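Local coordinates for protein hemolysin BL lytic component L1 (Bacillus cereus, PDB 7NMQ) that acts as a lytic component of haemolysin BL, an enterotoxin of the alpha-helical pore-forming class that breaks open cells, probably together with the other HBL components, at residues E89-Y94 with N115-T120; N93-L98 with D339-K344; K105-L110 with H331-I336. All coordinates share one frame; numbering follows the deposited sequence.

The three contacts lie towards one end of the long helical bundle. Interaction 1 pairs helix 45-103 with helix 107-154. Interaction 2 pairs helix 45-103 with helix 330-357, and interaction 3 pairs helix 107-154 with helix 330-357. Segments 89-94, 93-98, 105-110 and 115-120 come first in the chain; 331-336 and 339-344 follow more than 200 residues later. Interactions 1 and 2 have centres about 9 Å apart and share Asn93 and Tyr94. The centre of interaction 3 is about 13 Å from that of interaction 2 and about 17 Å from that of interaction 1. Leu98 and Leu110 link interactions 2 and 3. The last helix is thus packed on a much earlier hairpin.

Interaction 1: residues E89-Y94 with N115-T120. With EDO (1,2-ethanediol), chain F.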
loop_
_atom_site.group_PDB
_atom_site.type_symbol
_atom_site.label_atom_id
_atom_site.label_comp_id
_atom_site.label_asym_id
_atom_site.label_seq_id
_atom_site.Cartn_x
_atom_site.Cartn_y
_atom_site.Cartn_z
ATOM N N GLU A 89 14.350 -4.819 -18.534
ATOM C CA GLU A 89 15.301 -4.160 -19.469
ATOM C C GLU A 89 16.499 -5.100 -19.671
ATOM O O GLU A 89 16.972 -5.207 -20.820
ATOM C CB GLU A 89 15.743 -2.783 -18.982
ATOM C CG GLU A 89 14.567 -1.904 -18.583
ATOM C CD GLU A 89 14.141 -0.730 -19.461
ATOM O OE1 GLU A 89 14.728 0.352 -19.323
ATOM O OE2 GLU A 89 13.165 -0.870 -20.203
ATOM N N GLN A 90 16.968 -5.794 -18.631
ATOM C CA GLN A 90 18.113 -6.713 -18.813
ATOM C C GLN A 90 17.674 -7.874 -19.712
ATOM O O GLN A 90 18.424 -8.222 -20.626
ATOM C CB GLN A 90 18.607 -7.225 -17.466
ATOM C CG GLN A 90 19.895 -8.010 -17.610
ATOM C CD GLN A 90 20.489 -8.476 -16.315
ATOM O OE1 GLN A 90 19.974 -8.241 -15.253
ATOM N NE2 GLN A 90 21.635 -9.098 -16.386
ATOM N N PHE A 91 16.554 -8.493 -19.442
ATOM C CA PHE A 91 16.057 -9.665 -20.210
ATOM C C PHE A 91 15.901 -9.259 -21.681
ATOM O O PHE A 91 16.384 -9.963 -22.587
ATOM C CB PHE A 91 14.747 -10.183 -19.632
ATOM C CG PHE A 91 14.339 -11.480 -20.254
ATOM C CD1 PHE A 91 13.676 -11.512 -21.451
ATOM C CD2 PHE A 91 14.844 -12.669 -19.755
ATOM C CE1 PHE A 91 13.389 -12.725 -22.058
ATOM C CE2 PHE A 91 14.541 -13.879 -20.339
ATOM C CZ PHE A 91 13.822 -13.905 -21.501
ATOM N N GLN A 92 15.291 -8.085 -21.926
ATOM C CA GLN A 92 15.035 -7.657 -23.322
ATOM C C GLN A 92 16.370 -7.463 -24.021
ATOM O O GLN A 92 16.477 -7.754 -25.222
ATOM C CB GLN A 92 14.234 -6.371 -23.409
ATOM C CG GLN A 92 12.845 -6.462 -22.797
ATOM C CD GLN A 92 11.944 -7.448 -23.492
ATOM O OE1 GLN A 92 12.075 -7.669 -24.703
ATOM N NE2 GLN A 92 11.003 -8.000 -22.739
ATOM N N ASN A 93 17.342 -6.904 -23.314
ATOM C CA ASN A 93 18.652 -6.609 -23.904
ATOM C C ASN A 93 19.492 -7.895 -24.097
ATOM O O ASN A 93 20.371 -7.876 -24.972
ATOM C CB ASN A 93 19.389 -5.588 -23.062
ATOM C CG ASN A 93 20.584 -5.096 -23.831
ATOM O OD1 ASN A 93 20.478 -4.746 -25.015
ATOM N ND2 ASN A 93 21.714 -5.110 -23.185
ATOM N N TYR A 94 19.278 -8.925 -23.296
ATOM C CA TYR A 94 20.021 -10.206 -23.418
ATOM C C TYR A 94 19.343 -11.061 -24.498
ATOM O O TYR A 94 20.008 -11.975 -25.002
ATOM C CB TYR A 94 20.097 -10.971 -22.092
ATOM C CG TYR A 94 21.238 -10.631 -21.170
ATOM C CD1 TYR A 94 21.455 -9.348 -20.711
ATOM C CD2 TYR A 94 22.175 -11.573 -20.798
ATOM C CE1 TYR A 94 22.503 -9.010 -19.871
ATOM C CE2 TYR A 94 23.231 -11.253 -19.963
ATOM C CZ TYR A 94 23.411 -9.978 -19.487
ATOM O OH TYR A 94 24.476 -9.701 -18.667
ATOM N N ASN A 115 23.325 -17.347 -16.404
ATOM C CA ASN A 115 23.962 -17.080 -15.093
ATOM C C ASN A 115 23.865 -15.589 -14.729
ATOM O O ASN A 115 23.649 -15.291 -13.555
ATOM C CB ASN A 115 25.404 -17.585 -15.055
ATOM C CG ASN A 115 25.890 -17.689 -13.636
ATOM O OD1 ASN A 115 25.322 -18.449 -12.862
ATOM N ND2 ASN A 115 26.837 -16.843 -13.277
ATOM N N ASP A 116 24.069 -14.707 -15.668
ATOM C CA ASP A 116 23.987 -13.250 -15.385
ATOM C C ASP A 116 22.567 -12.908 -14.933
ATOM O O ASP A 116 22.388 -12.086 -14.023
ATOM C CB ASP A 116 24.292 -12.380 -16.595
ATOM C CG ASP A 116 25.746 -12.361 -16.977
ATOM O OD1 ASP A 116 26.590 -12.940 -16.220
ATOM O OD2 ASP A 116 26.041 -11.751 -18.033
ATOM N N LEU A 117 21.564 -13.496 -15.576
ATOM C CA LEU A 117 20.160 -13.217 -15.194
ATOM C C LEU A 117 19.911 -13.790 -13.799
ATOM O O LEU A 117 19.225 -13.102 -13.008
ATOM C CB LEU A 117 19.215 -13.794 -16.249
ATOM C CG LEU A 117 19.297 -13.063 -17.584
ATOM C CD1 LEU A 117 18.542 -13.816 -18.662
ATOM C CD2 LEU A 117 18.764 -11.644 -17.496
ATOM N N ILE A 118 20.435 -14.967 -13.478
ATOM C CA ILE A 118 20.299 -15.533 -12.111
ATOM C C ILE A 118 20.937 -14.590 -11.099
ATOM O O ILE A 118 20.368 -14.428 -9.985
ATOM C CB ILE A 118 20.916 -16.936 -12.029
ATOM C CG1 ILE A 118 20.093 -17.920 -12.870
ATOM C CG2 ILE A 118 20.995 -17.381 -10.579
ATOM C CD1 ILE A 118 20.781 -19.234 -13.115
ATOM N N THR A 119 22.083 -14.016 -11.426
ATOM C CA THR A 119 22.763 -13.088 -10.505
ATOM C C THR A 119 21.778 -11.955 -10.154
ATOM O O THR A 119 21.622 -11.604 -8.964
ATOM C CB THR A 119 24.079 -12.606 -11.104
ATOM O OG1 THR A 119 24.960 -13.726 -11.236
ATOM C CG2 THR A 119 24.719 -11.508 -10.284
ATOM N N THR A 120 21.131 -11.364 -11.137
ATOM C CA THR A 120 20.161 -10.267 -10.929
ATOM C C THR A 120 18.978 -10.753 -10.108
ATOM O O THR A 120 18.566 -10.053 -9.159
ATOM C CB THR A 120 19.649 -9.729 -12.257
ATOM O OG1 THR A 120 20.842 -9.318 -12.946
ATOM C CG2 THR A 120 18.662 -8.593 -12.081
HETATM C C1 EDO F . 24.642 -17.722 -8.794
HETATM O O1 EDO F . 24.044 -18.624 -9.717
HETATM C C2 EDO F . 24.759 -16.340 -9.338
HETATM O O2 EDO F . 24.692 -16.284 -10.754
HETATM O O HOH W 1 23.648 -9.640 -14.124
#
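Two short side-chain hydrogen bonds, Tyr94 to Asp116 and Thr120 to Gln90, cross this contact, with an apolar leucine packed to one side, against Phe91. The segments belong to helices 45-103 and 107-154, which follow each other in the chain as an antiparallel helical hairpin. Their local axes run 11.0 Å apart. The hairpin is part of the long helical bundle of this ClyA/HblB-like toxin family.

The Tyr94 hydroxyl OH donates to Asp116 OD2 over 2.7 Å. It meets the carboxylate on its anti side, somewhat out of its plane. The ring and carboxylate planes stand nearly perpendicular, 80° apart, and OD2 lies at the ring edge.

Gln90 reaches across with an extended chain. Its CG is anti to the backbone N (chi1 -172°), and the amide comes alongside Thr120. Thr120 OG1 donates to Gln90 OE1, also over 2.7 Å. The hydroxyl sits in the amide plane, on a lone pair of OE1. The other end of the same amide is used as well: Gln90 NE2 gives a hydrogen to a water at 3.1 Å. Both ends of the amide are therefore engaged, which should fix its flip.

Leu117 packs on the inner side of the polar pairs, next to Phe91. Its two methyl branches divide the work. CD2 lies 3.8 Å from Gln90 CG and equally close to the amide carbon CD. CD1 turns to the ring of Phe91, which also meets Trp347 of helix 330-357 and Tyr318 of helix 275-325. This side of the contact thus merges with the bundle core.

A 1,2-ethanediol, probably from the crystallisation liquor, binds Asn115 OD1 and Thr119 OG1. The water held by Gln90 NE2 donates in turn to Asp116 O, at 2.8 Å.

Interaction 2: residues N93-L98 with D339-K344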
loop_
_atom_site.group_PDB
_atom_site.type_symbol
_atom_site.label_atom_id
_atom_site.label_comp_id
_atom_site.label_asym_id
_atom_site.label_seq_id
_atom_site.Cartn_x
_atom_site.Cartn_y
_atom_site.Cartn_z
ATOM N N ASN A 93 17.342 -6.904 -23.314
ATOM C CA ASN A 93 18.652 -6.609 -23.904
ATOM C C ASN A 93 19.492 -7.895 -24.097
ATOM O O ASN A 93 20.371 -7.876 -24.972
ATOM C CB ASN A 93 19.389 -5.588 -23.062
ATOM C CG ASN A 93 20.584 -5.096 -23.831
ATOM O OD1 ASN A 93 20.478 -4.746 -25.015
ATOM N ND2 ASN A 93 21.714 -5.110 -23.185
ATOM N N TYR A 94 19.278 -8.925 -23.296
ATOM C CA TYR A 94 20.021 -10.206 -23.418
ATOM C C TYR A 94 19.343 -11.061 -24.498
ATOM O O TYR A 94 20.008 -11.975 -25.002
ATOM C CB TYR A 94 20.097 -10.971 -22.092
ATOM C CG TYR A 94 21.238 -10.631 -21.170
ATOM C CD1 TYR A 94 21.455 -9.348 -20.711
ATOM C CD2 TYR A 94 22.175 -11.573 -20.798
ATOM C CE1 TYR A 94 22.503 -9.010 -19.871
ATOM C CE2 TYR A 94 23.231 -11.253 -19.963
ATOM C CZ TYR A 94 23.411 -9.978 -19.487
ATOM O OH TYR A 94 24.476 -9.701 -18.667
ATOM N N TYR A 95 18.087 -10.840 -24.812
ATOM C CA TYR A 95 17.262 -11.809 -25.570
ATOM C C TYR A 95 17.952 -12.177 -26.877
ATOM O O TYR A 95 18.072 -13.382 -27.210
ATOM C CB TYR A 95 15.880 -11.205 -25.843
ATOM C CG TYR A 95 15.003 -12.088 -26.698
ATOM C CD1 TYR A 95 14.346 -13.192 -26.174
ATOM C CD2 TYR A 95 14.898 -11.882 -28.060
ATOM C CE1 TYR A 95 13.513 -13.979 -26.961
ATOM C CE2 TYR A 95 14.066 -12.659 -28.854
ATOM C CZ TYR A 95 13.392 -13.731 -28.316
ATOM O OH TYR A 95 12.620 -14.488 -29.162
ATOM N N ASP A 96 18.348 -11.197 -27.677
ATOM C CA ASP A 96 18.911 -11.570 -29.006
ATOM C C ASP A 96 20.187 -12.440 -28.871
ATOM O O ASP A 96 20.382 -13.363 -29.703
ATOM C CB ASP A 96 19.200 -10.348 -29.858
ATOM C CG ASP A 96 17.980 -9.690 -30.462
ATOM O OD1 ASP A 96 16.902 -10.341 -30.494
ATOM O OD2 ASP A 96 18.114 -8.515 -30.894
ATOM N N THR A 97 21.042 -12.159 -27.902
ATOM C CA THR A 97 22.260 -12.938 -27.629
ATOM C C THR A 97 21.857 -14.352 -27.212
ATOM O O THR A 97 22.506 -15.335 -27.650
ATOM C CB THR A 97 23.176 -12.314 -26.580
ATOM O OG1 THR A 97 23.509 -11.016 -27.054
ATOM C CG2 THR A 97 24.413 -13.123 -26.296
ATOM N N LEU A 98 20.889 -14.487 -26.309
ATOM C CA LEU A 98 20.494 -15.838 -25.865
ATOM C C LEU A 98 19.979 -16.622 -27.081
ATOM O O LEU A 98 20.343 -17.787 -27.230
ATOM C CB LEU A 98 19.433 -15.760 -24.772
ATOM C CG LEU A 98 19.844 -14.996 -23.518
ATOM C CD1 LEU A 98 18.682 -14.770 -22.556
ATOM C CD2 LEU A 98 20.996 -15.647 -22.842
ATOM N N ASP A 339 10.854 -20.912 -24.801
ATOM C CA ASP A 339 10.786 -20.429 -23.407
ATOM C C ASP A 339 11.314 -18.999 -23.355
ATOM O O ASP A 339 10.741 -18.175 -22.613
ATOM C CB ASP A 339 11.556 -21.394 -22.510
ATOM C CG ASP A 339 10.992 -22.812 -22.580
ATOM O OD1 ASP A 339 9.736 -22.956 -22.585
ATOM O OD2 ASP A 339 11.802 -23.772 -22.693
ATOM N N LEU A 340 12.339 -18.684 -24.132
ATOM C CA LEU A 340 12.856 -17.301 -24.169
ATOM C C LEU A 340 11.776 -16.368 -24.717
ATOM O O LEU A 340 11.652 -15.255 -24.190
ATOM C CB LEU A 340 14.144 -17.192 -24.970
ATOM C CG LEU A 340 15.308 -18.034 -24.449
ATOM C CD1 LEU A 340 16.451 -18.031 -25.450
ATOM C CD2 LEU A 340 15.799 -17.560 -23.097
ATOM N N LYS A 341 11.123 -16.781 -25.797
ATOM C CA LYS A 341 10.159 -15.891 -26.484
ATOM C C LYS A 341 8.945 -15.667 -25.572
ATOM O O LYS A 341 8.447 -14.498 -25.467
ATOM C CB LYS A 341 9.704 -16.502 -27.802
ATOM C CG LYS A 341 8.672 -15.662 -28.547
ATOM C CD LYS A 341 8.504 -16.065 -29.966
ATOM C CE LYS A 341 7.330 -15.387 -30.637
ATOM N NZ LYS A 341 6.712 -16.244 -31.674
ATOM N N ALA A 342 8.482 -16.708 -24.901
ATOM C CA ALA A 342 7.335 -16.602 -23.980
ATOM C C ALA A 342 7.702 -15.617 -22.870
ATOM O O ALA A 342 6.847 -14.764 -22.498
ATOM C CB ALA A 342 6.893 -17.935 -23.430
ATOM N N ALA A 343 8.896 -15.736 -22.318
ATOM C CA ALA A 343 9.340 -14.843 -21.233
ATOM C C ALA A 343 9.490 -13.407 -21.733
ATOM O O ALA A 343 9.161 -12.467 -20.986
ATOM C CB ALA A 343 10.612 -15.386 -20.658
ATOM N N LYS A 344 9.989 -13.234 -22.951
ATOM C CA LYS A 344 10.163 -11.890 -23.548
ATOM C C LYS A 344 8.813 -11.183 -23.477
ATOM O O LYS A 344 8.749 -10.034 -23.000
ATOM C CB LYS A 344 10.676 -12.033 -24.978
ATOM C CG LYS A 344 11.104 -10.738 -25.639
ATOM C CD LYS A 344 11.315 -10.947 -27.119
ATOM C CE LYS A 344 12.227 -9.913 -27.735
ATOM N NZ LYS A 344 11.676 -8.551 -27.592
#
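Tyr95 is the centre of this contact, and Lys344 packs on it by CH-pi contact. The aliphatic chain of Lys344 lies over one face of the Tyr95 ring. Lys344 CD sits above the ring centre, 3.5 Å from the centroid and only 5° off the normal. Lys344 CE stays over the same face, nearer the rim atom Tyr95 CD2, at 3.3 Å. Lys344 has two deposited conformers, and this geometry is that of one of them. The lysine charge adds little, because NZ is 5.0 Å from the Tyr95 centroid, at most a weak cation-pi attraction. NZ instead bonds to Gln92 OE1, one turn back on the helix of Tyr95.

The ring edge meets the backbone of the other helix. Tyr95 CE1 comes 3.6 Å from Leu340 O, and Lys341 N also lies at this edge. CG of Tyr95 is anti to the backbone N (chi1 176°), on a CB that points toward helix 330-357. This is antiparallel helix packing within the bundle, with the local axes 10.7 Å apart and 166° between their directions.

Apolar packing completes the contact. Leu340 CB touches Tyr95 CE1, while its CD1 branch reaches Leu98 CB at 3.8 Å. The two leucines cross at about a right angle. Leu5 of the N-terminal region also covers Leu340. At the outer side, the Tyr95 hydroxyl OH lies 3.8 Å from Lys341 CB.

Interaction 3: residues K105-L110 with H331-I336; sequences KDKAGL and HKFSLI. With EDO (1,2-ethanediol), chain E.
Phe333 brings the far end of its ring against Leu110, Lys107 and the backbone of Lys105, at the turn and the start of helix 107-154. The three approaches are all oblique to the ring. Phe333 CE1 meets two side chains: Leu110 CD2 at 3.7 Å and Lys107 CG. On the other flank, Phe333 CE2 meets Lys105 CA at 3.9 Å. CG of Phe333 is anti to the backbone N (chi1 -175°), on a CB that points toward the other segment.

Across this contact Leu110 works through one methyl, CD2. It meets the Phe333 ring tip to tip and also reaches Ile336 CD1, 3.7 Å away. The CD1 branch of Leu110 instead packs on Leu98. Ile325 of helix 275-325 touches both Leu110 and Phe333, so the cluster is part of the bundle core.

The turn just before Lys107 joins helix 45-103 to helix 107-154. Lys105 closes the first helix in a Schellman motif, with positive phi (54°). Asp106 then serves as N-cap of the second. Its OD1 accepts from Gly109 N over 2.9 Å, with the N-H coming from above the carboxylate plane. OD1 also accepts from a 1,2-ethanediol, probably from the crystallisation liquor, whose O2 is 2.7 Å away.

Lys107 has two roles. Its CG lies beside the Phe333 ring, while the chain runs on extended past it. The ammonium group NZ ends among backbone oxygens, bonding to O of Ile325, Asp326 and Met328. These lie at and just after the C-terminal end of helix 275-325, where carbonyl oxygens would be expected to favour a positive charge. On the helix of Phe333, Ser334 OG donates to His331 O at 2.6 Å, in the carbonyl plane and on a lone pair.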
loop_
_atom_site.group_PDB
_atom_site.type_symbol
_atom_site.label_atom_id
_atom_site.label_comp_id
_atom_site.label_asym_id
_atom_site.label_seq_id
_atom_site.Cartn_x
_atom_site.Cartn_y
_atom_site.Cartn_z
ATOM N N LYS A 105 24.701 -23.053 -31.414
ATOM C CA LYS A 105 25.013 -24.246 -30.587
ATOM C C LYS A 105 26.167 -23.895 -29.639
ATOM O O LYS A 105 27.074 -24.715 -29.436
ATOM C CB LYS A 105 25.293 -25.447 -31.486
ATOM C CG LYS A 105 24.087 -25.864 -32.305
ATOM C CD LYS A 105 24.307 -27.165 -33.041
ATOM C CE LYS A 105 23.132 -27.555 -33.902
ATOM N NZ LYS A 105 23.113 -26.791 -35.174
ATOM N N ASP A 106 26.131 -22.695 -29.058
ATOM C CA ASP A 106 27.146 -22.151 -28.126
ATOM C C ASP A 106 26.647 -22.309 -26.689
ATOM O O ASP A 106 26.063 -21.350 -26.098
ATOM C CB ASP A 106 27.400 -20.691 -28.447
ATOM C CG ASP A 106 28.336 -20.009 -27.481
ATOM O OD1 ASP A 106 29.008 -20.720 -26.660
ATOM O OD2 ASP A 106 28.392 -18.767 -27.570
ATOM N N LYS A 107 26.819 -23.481 -26.112
ATOM C CA LYS A 107 26.336 -23.771 -24.741
ATOM C C LYS A 107 26.988 -22.819 -23.735
ATOM O O LYS A 107 26.300 -22.358 -22.837
ATOM C CB LYS A 107 26.556 -25.236 -24.376
ATOM C CG LYS A 107 25.625 -26.193 -25.081
ATOM C CD LYS A 107 25.842 -27.633 -24.583
ATOM C CE LYS A 107 24.753 -28.546 -25.097
ATOM N NZ LYS A 107 24.823 -29.881 -24.485
ATOM N N ALA A 108 28.280 -22.538 -23.843
ATOM C CA ALA A 108 28.984 -21.684 -22.858
ATOM C C ALA A 108 28.340 -20.298 -22.862
ATOM O O ALA A 108 28.151 -19.712 -21.809
ATOM C CB ALA A 108 30.464 -21.552 -23.136
ATOM N N GLY A 109 28.092 -19.777 -24.055
ATOM C CA GLY A 109 27.476 -18.457 -24.234
ATOM C C GLY A 109 26.094 -18.369 -23.612
ATOM O O GLY A 109 25.745 -17.368 -22.969
ATOM N N LEU A 110 25.280 -19.380 -23.843
ATOM C CA LEU A 110 23.920 -19.402 -23.289
ATOM C C LEU A 110 24.028 -19.485 -21.766
ATOM O O LEU A 110 23.328 -18.756 -21.055
ATOM C CB LEU A 110 23.141 -20.581 -23.866
ATOM C CG LEU A 110 21.712 -20.678 -23.313
ATOM C CD1 LEU A 110 20.858 -19.472 -23.661
ATOM C CD2 LEU A 110 21.046 -21.934 -23.774
ATOM N N HIS A 331 18.239 -31.583 -29.923
ATOM C CA HIS A 331 16.801 -31.300 -30.196
ATOM C C HIS A 331 16.245 -30.444 -29.064
ATOM O O HIS A 331 15.741 -29.336 -29.337
ATOM C CB HIS A 331 15.999 -32.602 -30.387
ATOM C CG HIS A 331 14.556 -32.351 -30.645
ATOM N ND1 HIS A 331 13.569 -32.793 -29.773
ATOM C CD2 HIS A 331 13.928 -31.583 -31.565
ATOM C CE1 HIS A 331 12.385 -32.366 -30.192
ATOM N NE2 HIS A 331 12.580 -31.628 -31.310
ATOM N N LYS A 332 16.381 -30.879 -27.829
ATOM C CA LYS A 332 15.803 -30.086 -26.723
ATOM C C LYS A 332 16.493 -28.715 -26.638
ATOM O O LYS A 332 15.824 -27.683 -26.375
ATOM C CB LYS A 332 15.943 -30.799 -25.383
ATOM C CG LYS A 332 15.142 -30.127 -24.289
ATOM C CD LYS A 332 15.190 -30.857 -22.990
ATOM C CE LYS A 332 14.294 -30.175 -21.985
ATOM N NZ LYS A 332 14.228 -30.901 -20.697
ATOM N N PHE A 333 17.796 -28.665 -26.911
ATOM C CA PHE A 333 18.529 -27.372 -26.876
ATOM C C PHE A 333 17.911 -26.387 -27.866
ATOM O O PHE A 333 17.697 -25.222 -27.559
ATOM C CB PHE A 333 20.007 -27.645 -27.116
ATOM C CG PHE A 333 20.873 -26.427 -26.995
ATOM C CD1 PHE A 333 21.364 -26.016 -25.770
ATOM C CD2 PHE A 333 21.278 -25.749 -28.128
ATOM C CE1 PHE A 333 22.149 -24.875 -25.677
ATOM C CE2 PHE A 333 22.064 -24.615 -28.030
ATOM C CZ PHE A 333 22.518 -24.196 -26.806
ATOM N N SER A 334 17.599 -26.857 -29.064
ATOM C CA SER A 334 17.014 -26.016 -30.133
ATOM C C SER A 334 15.632 -25.482 -29.746
ATOM O O SER A 334 15.134 -24.545 -30.437
ATOM C CB SER A 334 16.947 -26.801 -31.425
ATOM O OG SER A 334 15.864 -27.732 -31.441
ATOM N N LEU A 335 14.961 -26.059 -28.756
ATOM C CA LEU A 335 13.599 -25.604 -28.339
ATOM C C LEU A 335 13.662 -24.521 -27.271
ATOM O O LEU A 335 12.615 -23.916 -26.979
ATOM C CB LEU A 335 12.773 -26.792 -27.857
ATOM C CG LEU A 335 12.607 -27.902 -28.899
ATOM C CD1 LEU A 335 11.749 -29.029 -28.346
ATOM C CD2 LEU A 335 12.007 -27.364 -30.208
ATOM N N ILE A 336 14.819 -24.257 -26.703
ATOM C CA ILE A 336 14.940 -23.235 -25.609
ATOM C C ILE A 336 14.354 -21.908 -26.074
ATOM O O ILE A 336 13.714 -21.195 -25.299
ATOM C CB ILE A 336 16.393 -23.117 -25.131
ATOM C CG1 ILE A 336 16.820 -24.371 -24.371
ATOM C CG2 ILE A 336 16.610 -21.878 -24.291
ATOM C CD1 ILE A 336 18.329 -24.472 -24.170
HETATM C C1 EDO E . 30.180 -24.021 -25.913
HETATM O O1 EDO E . 30.266 -24.697 -24.670
HETATM C C2 EDO E . 31.108 -22.890 -26.070
HETATM O O2 EDO E . 31.095 -22.279 -27.346
#